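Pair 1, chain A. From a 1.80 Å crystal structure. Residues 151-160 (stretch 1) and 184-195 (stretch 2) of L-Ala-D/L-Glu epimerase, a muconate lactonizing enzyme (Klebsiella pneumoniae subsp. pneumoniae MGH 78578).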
# COMPACT_ATOMS: atom_id res chain seq x y z
N ASP A 151 -40.25 -23.38 0.05
CA ASP A 151 -39.30 -22.93 -0.96
C ASP A 151 -38.86 -24.07 -1.88
O ASP A 151 -38.84 -23.91 -3.10
CB ASP A 151 -38.06 -22.31 -0.31
CG ASP A 151 -38.37 -21.00 0.39
OD1 ASP A 151 -39.34 -20.32 0.00
OD2 ASP A 151 -37.62 -20.64 1.33
N ILE A 152 -38.50 -25.20 -1.29
CA ILE A 152 -38.07 -26.36 -2.07
C ILE A 152 -39.16 -26.83 -3.02
O ILE A 152 -38.88 -27.16 -4.18
CB ILE A 152 -37.66 -27.53 -1.15
CG1 ILE A 152 -36.32 -27.20 -0.47
CG2 ILE A 152 -37.56 -28.82 -1.95
CD1 ILE A 152 -35.87 -28.22 0.55
N ALA A 153 -40.39 -26.86 -2.54
CA ALA A 153 -41.53 -27.28 -3.36
C ALA A 153 -41.63 -26.38 -4.58
O ALA A 153 -41.63 -26.84 -5.72
CB ALA A 153 -42.82 -27.21 -2.54
N GLU A 154 -41.73 -25.08 -4.32
CA GLU A 154 -41.83 -24.07 -5.36
C GLU A 154 -40.70 -24.26 -6.36
O GLU A 154 -40.92 -24.32 -7.57
CB GLU A 154 -41.76 -22.68 -4.72
CG GLU A 154 -42.48 -21.59 -5.48
CD GLU A 154 -42.57 -20.30 -4.67
OE1 GLU A 154 -41.51 -19.71 -4.37
OE2 GLU A 154 -43.69 -19.89 -4.32
N GLY A 155 -39.47 -24.36 -5.85
CA GLY A 155 -38.33 -24.55 -6.73
C GLY A 155 -38.41 -25.87 -7.48
O GLY A 155 -37.99 -25.97 -8.63
N GLU A 156 -38.97 -26.87 -6.81
CA GLU A 156 -39.12 -28.20 -7.40
C GLU A 156 -40.04 -28.11 -8.61
O GLU A 156 -39.80 -28.75 -9.64
CB GLU A 156 -39.73 -29.15 -6.36
CG GLU A 156 -39.36 -30.59 -6.56
CD GLU A 156 -37.86 -30.80 -6.60
OE1 GLU A 156 -37.25 -30.53 -7.66
OE2 GLU A 156 -37.30 -31.23 -5.58
N LYS A 157 -41.08 -27.31 -8.49
CA LYS A 157 -42.04 -27.12 -9.57
C LYS A 157 -41.35 -26.58 -10.82
O LYS A 157 -41.57 -27.08 -11.92
CB LYS A 157 -43.14 -26.15 -9.12
CG LYS A 157 -44.28 -26.01 -10.10
CD LYS A 157 -45.32 -25.03 -9.59
CE LYS A 157 -46.49 -24.94 -10.55
NZ LYS A 157 -46.04 -24.62 -11.94
N LEU A 158 -40.51 -25.57 -10.63
CA LEU A 158 -39.79 -24.94 -11.73
C LEU A 158 -38.76 -25.87 -12.37
O LEU A 158 -38.45 -25.74 -13.56
CB LEU A 158 -39.09 -23.66 -11.26
CG LEU A 158 -39.95 -22.42 -11.02
CD1 LEU A 158 -40.57 -21.98 -12.34
CD2 LEU A 158 -41.04 -22.70 -10.00
N LEU A 159 -38.22 -26.80 -11.60
CA LEU A 159 -37.23 -27.73 -12.11
C LEU A 159 -37.86 -28.86 -12.92
O LEU A 159 -37.16 -29.73 -13.44
CB LEU A 159 -36.40 -28.31 -10.97
CG LEU A 159 -35.43 -27.33 -10.30
CD1 LEU A 159 -34.73 -28.00 -9.14
CD2 LEU A 159 -34.42 -26.85 -11.33
N ALA A 160 -39.19 -28.85 -13.02
CA ALA A 160 -39.91 -29.87 -13.76
C ALA A 160 -39.45 -29.90 -15.22
O ALA A 160 -40.11 -30.49 -16.08
CB ALA A 160 -41.41 -29.61 -13.69
N ARG A 184 -28.58 -24.80 3.05
CA ARG A 184 -28.00 -26.11 2.77
C ARG A 184 -29.08 -27.09 2.29
O ARG A 184 -28.86 -27.84 1.34
CB ARG A 184 -27.31 -26.68 4.02
CG ARG A 184 -26.56 -27.99 3.76
CD ARG A 184 -25.94 -28.54 5.03
NE ARG A 184 -24.98 -27.61 5.62
CZ ARG A 184 -23.81 -27.30 5.07
NH1 ARG A 184 -22.99 -26.44 5.68
NH2 ARG A 184 -23.45 -27.84 3.91
N ALA A 185 -30.24 -27.05 2.94
CA ALA A 185 -31.35 -27.93 2.58
C ALA A 185 -31.79 -27.69 1.14
O ALA A 185 -32.01 -28.63 0.37
CB ALA A 185 -32.53 -27.70 3.53
N ILE A 186 -31.90 -26.42 0.76
CA ILE A 186 -32.31 -26.07 -0.59
C ILE A 186 -31.26 -26.48 -1.61
O ILE A 186 -31.58 -26.96 -2.69
CB ILE A 186 -32.58 -24.55 -0.70
CG1 ILE A 186 -33.75 -24.17 0.21
CG2 ILE A 186 -32.91 -24.19 -2.15
CD1 ILE A 186 -34.02 -22.69 0.31
N VAL A 187 -29.99 -26.30 -1.25
CA VAL A 187 -28.90 -26.67 -2.14
C VAL A 187 -28.93 -28.17 -2.43
O VAL A 187 -28.76 -28.60 -3.57
CB VAL A 187 -27.52 -26.28 -1.54
CG1 VAL A 187 -26.39 -26.87 -2.37
CG2 VAL A 187 -27.40 -24.77 -1.49
N GLU A 188 -29.14 -28.97 -1.38
CA GLU A 188 -29.20 -30.43 -1.53
C GLU A 188 -30.37 -30.84 -2.41
O GLU A 188 -30.23 -31.66 -3.32
CB GLU A 188 -29.35 -31.10 -0.17
CG GLU A 188 -28.38 -30.64 0.89
CD GLU A 188 -28.54 -31.40 2.19
OE1 GLU A 188 -29.70 -31.65 2.60
OE2 GLU A 188 -27.51 -31.73 2.81
N ALA A 189 -31.54 -30.26 -2.13
CA ALA A 189 -32.76 -30.57 -2.87
C ALA A 189 -32.76 -30.13 -4.33
O ALA A 189 -33.04 -30.94 -5.22
CB ALA A 189 -33.96 -29.95 -2.15
N LEU A 190 -32.46 -28.86 -4.58
CA LEU A 190 -32.43 -28.33 -5.95
C LEU A 190 -31.02 -28.46 -6.50
O LEU A 190 -30.57 -27.67 -7.34
CB LEU A 190 -32.86 -26.85 -5.95
CG LEU A 190 -34.26 -26.48 -5.47
CD1 LEU A 190 -34.49 -26.96 -4.05
CD2 LEU A 190 -34.43 -24.97 -5.54
N GLY A 191 -30.33 -29.49 -6.01
CA GLY A 191 -28.95 -29.77 -6.38
C GLY A 191 -28.39 -29.48 -7.76
O GLY A 191 -28.24 -28.33 -8.17
N ASP A 192 -28.07 -30.56 -8.46
CA ASP A 192 -27.45 -30.53 -9.78
C ASP A 192 -27.95 -29.52 -10.82
O ASP A 192 -27.19 -28.65 -11.25
CB ASP A 192 -27.50 -31.93 -10.38
CG ASP A 192 -26.49 -32.13 -11.49
OD1 ASP A 192 -26.42 -33.25 -12.05
OD2 ASP A 192 -25.75 -31.17 -11.81
N ARG A 193 -29.22 -29.62 -11.20
CA ARG A 193 -29.77 -28.74 -12.24
C ARG A 193 -30.18 -27.31 -11.87
O ARG A 193 -31.03 -26.72 -12.54
CB ARG A 193 -30.96 -29.43 -12.92
CG ARG A 193 -32.19 -29.62 -12.04
CD ARG A 193 -31.96 -30.66 -10.95
NE ARG A 193 -33.20 -30.94 -10.22
CZ ARG A 193 -33.30 -31.79 -9.21
NH1 ARG A 193 -32.24 -32.47 -8.79
NH2 ARG A 193 -34.47 -31.97 -8.61
N ALA A 194 -29.59 -26.74 -10.83
CA ALA A 194 -29.96 -25.38 -10.46
C ALA A 194 -28.84 -24.54 -9.87
O ALA A 194 -28.08 -25.00 -9.02
CB ALA A 194 -31.13 -25.42 -9.49
N SER A 195 -28.74 -23.30 -10.33
CA SER A 195 -27.74 -22.36 -9.83
C SER A 195 -28.34 -21.71 -8.59
O SER A 195 -29.40 -21.08 -8.66
CB SER A 195 -27.44 -21.28 -10.87
OG SER A 195 -26.58 -20.27 -10.34

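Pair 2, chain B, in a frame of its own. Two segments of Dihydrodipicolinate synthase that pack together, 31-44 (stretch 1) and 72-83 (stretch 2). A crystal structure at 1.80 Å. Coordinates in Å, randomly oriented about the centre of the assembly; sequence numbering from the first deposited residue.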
# COMPACT_ATOMS: atom_id res chain seq x y z
N ASP B 31 -2.94 10.36 -21.19
CA ASP B 31 -2.99 11.34 -22.27
C ASP B 31 -1.85 12.29 -21.97
O ASP B 31 -1.98 13.18 -21.13
CB ASP B 31 -4.31 12.10 -22.28
CG ASP B 31 -4.43 13.02 -23.49
OD1 ASP B 31 -3.45 13.71 -23.81
OD2 ASP B 31 -5.51 13.04 -24.12
N TRP B 32 -0.72 12.10 -22.64
CA TRP B 32 0.45 12.93 -22.42
C TRP B 32 0.26 14.38 -22.84
O TRP B 32 0.94 15.26 -22.32
CB TRP B 32 1.66 12.31 -23.12
CG TRP B 32 2.05 10.98 -22.55
CD1 TRP B 32 2.06 9.78 -23.21
CD2 TRP B 32 2.50 10.71 -21.22
NE1 TRP B 32 2.48 8.78 -22.36
CE2 TRP B 32 2.76 9.33 -21.13
CE3 TRP B 32 2.70 11.51 -20.08
CZ2 TRP B 32 3.22 8.72 -19.96
CZ3 TRP B 32 3.16 10.90 -18.91
CH2 TRP B 32 3.41 9.52 -18.86
N HIS B 33 -0.65 14.62 -23.77
CA HIS B 33 -0.91 15.99 -24.19
C HIS B 33 -1.53 16.71 -23.00
O HIS B 33 -1.16 17.84 -22.67
CB HIS B 33 -1.87 16.03 -25.38
CG HIS B 33 -2.19 17.42 -25.85
ND1 HIS B 33 -1.21 18.29 -26.29
CD2 HIS B 33 -3.36 18.08 -25.94
CE1 HIS B 33 -1.78 19.43 -26.63
NE2 HIS B 33 -3.08 19.34 -26.43
N HIS B 34 -2.48 16.04 -22.35
CA HIS B 34 -3.13 16.63 -21.19
C HIS B 34 -2.12 16.77 -20.05
O HIS B 34 -2.18 17.71 -19.27
CB HIS B 34 -4.32 15.77 -20.75
CG HIS B 34 -5.47 15.82 -21.71
ND1 HIS B 34 -6.61 15.07 -21.53
CD2 HIS B 34 -5.67 16.55 -22.83
CE1 HIS B 34 -7.47 15.33 -22.51
NE2 HIS B 34 -6.92 16.23 -23.31
N TYR B 35 -1.18 15.83 -19.97
CA TYR B 35 -0.17 15.89 -18.93
C TYR B 35 0.69 17.13 -19.13
O TYR B 35 1.00 17.85 -18.18
CB TYR B 35 0.72 14.64 -18.96
CG TYR B 35 1.69 14.59 -17.79
CD1 TYR B 35 1.23 14.48 -16.48
CD2 TYR B 35 3.07 14.69 -18.00
CE1 TYR B 35 2.11 14.48 -15.40
CE2 TYR B 35 3.96 14.69 -16.93
CZ TYR B 35 3.47 14.58 -15.63
OH TYR B 35 4.34 14.61 -14.56
N LYS B 36 1.07 17.39 -20.38
CA LYS B 36 1.88 18.57 -20.69
C LYS B 36 1.14 19.84 -20.27
O LYS B 36 1.75 20.77 -19.73
CB LYS B 36 2.20 18.62 -22.19
CG LYS B 36 2.89 19.89 -22.63
CD LYS B 36 3.31 19.80 -24.10
CE LYS B 36 3.39 21.18 -24.73
NZ LYS B 36 4.28 22.10 -23.99
N GLU B 37 -0.16 19.87 -20.53
CA GLU B 37 -0.98 21.02 -20.16
C GLU B 37 -0.96 21.24 -18.66
O GLU B 37 -0.94 22.37 -18.18
CB GLU B 37 -2.43 20.81 -20.62
CG GLU B 37 -2.65 20.99 -22.11
CD GLU B 37 -4.04 20.55 -22.53
OE1 GLU B 37 -5.00 20.77 -21.76
OE2 GLU B 37 -4.17 19.99 -23.65
N THR B 38 -0.99 20.14 -17.91
CA THR B 38 -0.97 20.18 -16.46
C THR B 38 0.38 20.68 -15.96
O THR B 38 0.45 21.56 -15.09
CB THR B 38 -1.25 18.78 -15.87
OG1 THR B 38 -2.51 18.31 -16.34
CG2 THR B 38 -1.27 18.84 -14.35
N VAL B 39 1.45 20.13 -16.51
CA VAL B 39 2.79 20.55 -16.14
C VAL B 39 2.95 22.04 -16.40
O VAL B 39 3.47 22.77 -15.55
CB VAL B 39 3.85 19.78 -16.95
CG1 VAL B 39 5.23 20.40 -16.73
CG2 VAL B 39 3.86 18.31 -16.53
N ASP B 40 2.50 22.50 -17.57
CA ASP B 40 2.60 23.92 -17.92
C ASP B 40 1.82 24.79 -16.95
O ASP B 40 2.33 25.80 -16.47
CB ASP B 40 2.10 24.19 -19.34
CG ASP B 40 3.03 23.63 -20.41
OD1 ASP B 40 4.23 23.45 -20.14
OD2 ASP B 40 2.54 23.39 -21.54
N ARG B 41 0.58 24.42 -16.66
CA ARG B 41 -0.24 25.21 -15.74
C ARG B 41 0.45 25.35 -14.39
O ARG B 41 0.41 26.42 -13.77
CB ARG B 41 -1.61 24.56 -15.54
CG ARG B 41 -2.53 25.37 -14.64
CD ARG B 41 -3.91 24.74 -14.52
NE ARG B 41 -4.56 24.62 -15.82
CZ ARG B 41 -4.72 23.48 -16.48
NH1 ARG B 41 -4.28 22.34 -15.96
NH2 ARG B 41 -5.32 23.48 -17.66
N ILE B 42 1.09 24.28 -13.94
CA ILE B 42 1.78 24.30 -12.66
C ILE B 42 3.04 25.17 -12.67
O ILE B 42 3.13 26.15 -11.92
CB ILE B 42 2.16 22.86 -12.23
CG1 ILE B 42 0.89 22.08 -11.91
CG2 ILE B 42 3.12 22.90 -11.03
CD1 ILE B 42 1.11 20.60 -11.60
N VAL B 43 4.00 24.83 -13.52
CA VAL B 43 5.27 25.55 -13.56
C VAL B 43 5.23 26.96 -14.15
O VAL B 43 6.11 27.77 -13.84
CB VAL B 43 6.35 24.73 -14.29
CG1 VAL B 43 6.53 23.39 -13.60
CG2 VAL B 43 5.97 24.55 -15.74
N ASP B 44 4.24 27.26 -14.98
CA ASP B 44 4.15 28.59 -15.57
C ASP B 44 3.40 29.56 -14.67
O ASP B 44 3.20 30.72 -15.04
CB ASP B 44 3.47 28.54 -16.94
CG ASP B 44 4.37 27.99 -18.02
OD1 ASP B 44 5.58 28.31 -17.99
OD2 ASP B 44 3.88 27.26 -18.90
N ARG B 72 10.29 10.89 -17.27
CA ARG B 72 10.95 11.36 -18.50
C ARG B 72 10.16 12.48 -19.15
O ARG B 72 10.72 13.51 -19.53
CB ARG B 72 11.13 10.21 -19.50
CG ARG B 72 12.10 9.12 -19.04
CD ARG B 72 12.46 8.18 -20.18
NE ARG B 72 11.35 7.31 -20.58
CZ ARG B 72 11.18 6.07 -20.13
NH1 ARG B 72 12.04 5.54 -19.27
NH2 ARG B 72 10.16 5.34 -20.56
N ARG B 73 8.85 12.28 -19.29
CA ARG B 73 7.97 13.28 -19.90
C ARG B 73 8.03 14.60 -19.13
O ARG B 73 8.04 15.67 -19.72
CB ARG B 73 6.53 12.77 -19.92
CG ARG B 73 6.29 11.57 -20.84
CD ARG B 73 5.85 11.99 -22.23
NE ARG B 73 5.70 10.85 -23.13
CZ ARG B 73 5.15 10.90 -24.33
NH1 ARG B 73 4.69 12.05 -24.81
NH2 ARG B 73 5.06 9.80 -25.07
N THR B 74 8.06 14.51 -17.80
CA THR B 74 8.10 15.70 -16.96
C THR B 74 9.37 16.51 -17.22
O THR B 74 9.31 17.73 -17.38
CB THR B 74 8.04 15.32 -15.46
OG1 THR B 74 6.85 14.55 -15.22
CG2 THR B 74 8.02 16.58 -14.59
N VAL B 75 10.51 15.83 -17.26
CA VAL B 75 11.77 16.50 -17.51
C VAL B 75 11.70 17.23 -18.86
O VAL B 75 12.14 18.37 -18.98
CB VAL B 75 12.95 15.50 -17.53
CG1 VAL B 75 14.23 16.20 -17.99
CG2 VAL B 75 13.15 14.92 -16.13
N GLU B 76 11.11 16.58 -19.85
CA GLU B 76 10.99 17.18 -21.18
C GLU B 76 10.06 18.39 -21.18
O GLU B 76 10.43 19.45 -21.68
CB GLU B 76 10.46 16.16 -22.20
CG GLU B 76 10.44 16.70 -23.63
CD GLU B 76 9.57 15.88 -24.57
OE1 GLU B 76 9.61 14.64 -24.49
OE2 GLU B 76 8.84 16.49 -25.40
N TYR B 77 8.87 18.23 -20.62
CA TYR B 77 7.90 19.32 -20.61
C TYR B 77 8.27 20.49 -19.71
O TYR B 77 7.86 21.62 -19.97
CB TYR B 77 6.51 18.80 -20.24
CG TYR B 77 5.96 17.76 -21.19
CD1 TYR B 77 6.20 17.84 -22.57
CD2 TYR B 77 5.19 16.70 -20.73
CE1 TYR B 77 5.68 16.89 -23.45
CE2 TYR B 77 4.67 15.74 -21.60
CZ TYR B 77 4.92 15.84 -22.96
OH TYR B 77 4.42 14.88 -23.81
N VAL B 78 9.02 20.21 -18.65
CA VAL B 78 9.45 21.26 -17.72
C VAL B 78 10.65 22.01 -18.27
O VAL B 78 10.75 23.23 -18.15
CB VAL B 78 9.83 20.66 -16.34
CG1 VAL B 78 10.49 21.72 -15.47
CG2 VAL B 78 8.58 20.12 -15.65
N HIS B 79 11.56 21.26 -18.89
CA HIS B 79 12.79 21.79 -19.47
C HIS B 79 13.43 22.93 -18.69
O HIS B 79 13.55 24.06 -19.18
CB HIS B 79 12.57 22.19 -20.94
CG HIS B 79 11.47 23.18 -21.15
ND1 HIS B 79 11.51 24.47 -20.66
CD2 HIS B 79 10.30 23.07 -21.83
CE1 HIS B 79 10.42 25.11 -21.03
NE2 HIS B 79 9.67 24.29 -21.74
N GLY B 80 13.85 22.64 -17.46
CA GLY B 80 14.52 23.62 -16.62
C GLY B 80 13.70 24.65 -15.86
O GLY B 80 14.25 25.36 -15.02
N ARG B 81 12.41 24.75 -16.14
CA ARG B 81 11.56 25.73 -15.46
C ARG B 81 11.31 25.44 -13.98
O ARG B 81 10.83 26.30 -13.24
CB ARG B 81 10.22 25.86 -16.18
CG ARG B 81 10.30 26.51 -17.56
CD ARG B 81 8.92 26.65 -18.19
NE ARG B 81 8.29 25.35 -18.40
CZ ARG B 81 7.08 25.18 -18.92
NH1 ARG B 81 6.36 26.24 -19.28
NH2 ARG B 81 6.58 23.96 -19.07
N ALA B 82 11.62 24.23 -13.53
CA ALA B 82 11.42 23.87 -12.14
C ALA B 82 12.20 22.62 -11.78
O ALA B 82 12.65 21.89 -12.66
CB ALA B 82 9.92 23.64 -11.87
N LEU B 83 12.38 22.39 -10.49
CA LEU B 83 13.08 21.20 -10.03
C LEU B 83 12.12 20.04 -10.22
O LEU B 83 10.91 20.18 -9.98
CB LEU B 83 13.45 21.31 -8.55
CG LEU B 83 14.57 22.29 -8.18
CD1 LEU B 83 14.74 22.33 -6.67
CD2 LEU B 83 15.86 21.84 -8.85
O HOH W 1 5.70 22.09 -22.06

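Both pairs pack a helix against a second helix that ends in a tight turn. The N, CA and C atoms of 14 central residues superpose with an RMSD of 1.0 Å. The helix axes approach to 10.1 Å in pair 1 and 9.7 Å in pair 2. In pair 1 they run at 25° to each other, in pair 2 at 54°. The turn is type I from G191(A) to A194(A) and type I' from V78(B) to R81(B).

Both pairs place an acid near an arginine. E156(A) matches D40(B), and R193(A) matches R81(B). In pair 1 the salt bridge is loose: R193(A) NH2 lies 3.3 Å from E156(A) OE1, and the hydrogen bond is weak. In pair 2 R81(B) NH2 donates to D40(B) OD1 at 2.6 Å and nearly straight. A second acid, D44(B), adds a salt bridge from its OD1 to R81(B) NH1, also 2.6 Å. Its counterpart A160(A) has no carboxylate to offer. Water 1 accepts from K36(B) NZ and donates to D40(B) OD1 and Y77(B) O, so it links the two stretches.

Next to the arginine, L159(A) matches V43(B). L159(A) CD1 approaches R193(A) NE at 3.5 Å, and its CD2 reaches A194(A) CB at 4.0 Å. V43(B) CG2 lies over one face of the R81(B) guanidinium, 3.4 Å from CZ, while its CG1 meets A82(B) CB at 3.8 Å.

The middle is filled from one side in pair 1 and from both in pair 2. In pair 1 the first helix has G155(A), and L190(A) fills the space: its CD2 is 4.1 Å from G155(A) CA. An ideal CB on G155(A) would clash with that CD2. In pair 2 the matching residues are V39(B) and V78(B), and both contribute side chains, with V39(B) CG1 3.5 Å from V78(B) CG2.

One residue earlier in stretch 2 the bulk changes hands. A189(A) is small, and I152(A) CD1 reaches its CB at 3.7 Å. The matching Y77(B) is large and sits as a knob among W32(B), Y35(B), K36(B) and V39(B). K36(B), the match of I152(A), lays its CB over the Y77(B) ring, 3.7 Å from the centroid.

In pair 2, W32(B) and R73(B), which have no matched positions, make a further contact. The R73(B) guanidinium stacks flat on W32(B), with centres 3.7 Å apart. Y35(B) OH donates to T74(B) OG1 at 2.6 Å. Across the stretches D151(A), which matches Y35(B), has one contact, CB to I186(A) CD1 at 4.1 Å; its OD1 is hydrogen-bonded elsewhere in the structure. The buried surface is 453 Å² in pair 1 and 641 Å² in pair 2.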